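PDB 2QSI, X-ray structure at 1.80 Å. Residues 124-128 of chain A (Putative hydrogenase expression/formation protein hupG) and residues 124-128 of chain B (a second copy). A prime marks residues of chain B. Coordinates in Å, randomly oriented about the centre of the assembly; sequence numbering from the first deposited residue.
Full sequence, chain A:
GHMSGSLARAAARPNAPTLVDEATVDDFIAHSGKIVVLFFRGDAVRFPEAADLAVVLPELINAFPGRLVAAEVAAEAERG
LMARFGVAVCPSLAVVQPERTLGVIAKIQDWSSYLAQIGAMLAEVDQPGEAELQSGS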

# COMPACT_ATOMS: atom_id res chain seq x y z
N GLU A 124 12.87 -10.51 -2.12
CA GLU A 124 12.89 -9.31 -2.95
C GLU A 124 12.48 -8.08 -2.13
O GLU A 124 13.08 -7.00 -2.28
N VAL A 125 11.50 -8.24 -1.25
CA VAL A 125 11.15 -7.18 -0.30
C VAL A 125 12.37 -6.78 0.53
O VAL A 125 12.67 -5.60 0.66
N ASP A 126 13.10 -7.77 1.04
CA ASP A 126 14.18 -7.52 1.99
C ASP A 126 15.48 -7.08 1.33
O ASP A 126 16.29 -6.41 1.96
N GLN A 127 15.70 -7.49 0.09
CA GLN A 127 16.89 -7.02 -0.64
C GLN A 127 16.50 -6.73 -2.08
O GLN A 127 16.77 -7.53 -2.98
N PRO A 128 15.83 -5.58 -2.32
CA PRO A 128 15.38 -5.23 -3.68
C PRO A 128 16.49 -4.68 -4.58
O PRO A 128 17.64 -5.13 -4.51
N GLU B 124 15.73 3.61 2.54
CA GLU B 124 15.16 2.51 3.33
C GLU B 124 14.26 1.61 2.44
O GLU B 124 14.23 0.39 2.58
N VAL B 125 13.55 2.22 1.50
CA VAL B 125 12.84 1.45 0.47
C VAL B 125 13.76 0.61 -0.38
O VAL B 125 13.50 -0.57 -0.62
N ASP B 126 14.87 1.21 -0.82
CA ASP B 126 15.77 0.53 -1.76
C ASP B 126 16.67 -0.51 -1.10
O ASP B 126 17.14 -1.43 -1.77
N GLN B 127 16.92 -0.35 0.21
CA GLN B 127 17.76 -1.27 0.98
C GLN B 127 17.28 -1.27 2.43
O GLN B 127 17.86 -0.57 3.27
N PRO B 128 16.21 -2.03 2.74
CA PRO B 128 15.68 -2.03 4.12
C PRO B 128 16.70 -2.49 5.16
O PRO B 128 17.65 -3.18 4.82

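The two copies meet where a helix gives out: residues 124-126 are helical in each chain, and Gln127 and Gln127′ are the first to leave helical phi/psi (-139/77 and -151/80). The register is reciprocal, with CA of Asp126 6.1 Å from CA of Pro128′ and CA of Pro128 6.1 Å from CA of Asp126′. The contact is small, burying 175 Å² summed over both sides.

Among the side chains, the prolines alone direct CA-to-CB toward the other stretch, and they carry most of the covered area, 53 Å² for Pro128 and 52 Å² for Pro128′. Both rings have the C-gamma endo pucker. The apolar contact is ring to ring, Pro128 CD lying 3.6 Å from Pro128′ CD.

The same rings also press on backbone carbonyls near the helix end. Pro128 CG is 3.2 Å from Asp126′ O and 3.5 Å from Val125′ O; in return, Pro128′ CG is 3.3 Å from Asp126 O and 3.4 Å from Val125 O. These are carbon-to-oxygen packing contacts, and no direct hydrogen bond joins the stretches.

The polar link is instead a water that donates to Val125 O at 3.2 Å and to Val125′ O at 2.7 Å, bridging the two carbonyls with unequal lengths.

The remaining side chains stay out of the contact. Val125 and Val125′ (chi1 t, 166° and 171°) point away, and the closest approaches of their side chains are long, Val125 CG1 to Pro128′ CG at 5.7 Å and Val125′ CG1 to Pro128 CG at 6.0 Å. Asp126 and Asp126′ also point away, both m at chi1, and their carboxylates are hydrogen-bonded elsewhere in the structure. The glutamines, m at chi1, point away too, while Glu124 and Glu124′, both t then p, are out of reach.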

# COMPACT_ATOMS: atom_id res chain seq x y z
CB GLU A 124 12.03 -9.49 -4.21
CG GLU A 124 12.37 -8.50 -5.35
CD GLU A 124 13.78 -8.67 -5.96
OE1 GLU A 124 14.74 -9.04 -5.23
OE2 GLU A 124 13.94 -8.42 -7.17
CB VAL A 125 9.94 -7.60 0.60
CG1 VAL A 125 9.78 -6.69 1.80
CG2 VAL A 125 8.66 -7.58 -0.21
CB ASP A 126 14.46 -8.75 2.85
CG ASP A 126 13.28 -9.15 3.70
OD1 ASP A 126 12.34 -8.34 3.85
OD2 ASP A 126 13.30 -10.28 4.21
CB GLN A 127 18.04 -8.04 -0.57
CG GLN A 127 18.54 -8.32 0.86
CD GLN A 127 20.05 -8.63 0.96
OE1 GLN A 127 20.79 -8.60 -0.04
NE2 GLN A 127 20.51 -8.91 2.18
CB PRO A 128 14.32 -4.14 -3.43
CG PRO A 128 14.70 -3.51 -2.13
CD PRO A 128 15.45 -4.56 -1.32
CB GLU B 124 14.40 3.06 4.56
CG GLU B 124 13.60 2.03 5.39
CD GLU B 124 14.48 1.03 6.12
OE1 GLU B 124 15.65 1.38 6.40
OE2 GLU B 124 14.01 -0.10 6.44
CB VAL B 125 12.00 2.34 -0.45
CG1 VAL B 125 11.45 1.54 -1.64
CG2 VAL B 125 10.90 2.98 0.35
CB ASP B 126 16.63 1.57 -2.47
CG ASP B 126 15.83 2.48 -3.36
OD1 ASP B 126 14.67 2.15 -3.74
OD2 ASP B 126 16.38 3.55 -3.69
CB GLN B 127 19.22 -0.82 0.89
CG GLN B 127 19.73 -0.65 -0.54
CD GLN B 127 21.22 -0.83 -0.69
OE1 GLN B 127 21.78 -1.86 -0.30
NE2 GLN B 127 21.88 0.16 -1.30
CB PRO B 128 14.48 -2.99 4.06
CG PRO B 128 14.56 -3.69 2.76
CD PRO B 128 15.42 -2.89 1.83
O HOH W 1 11.89 -2.58 0.04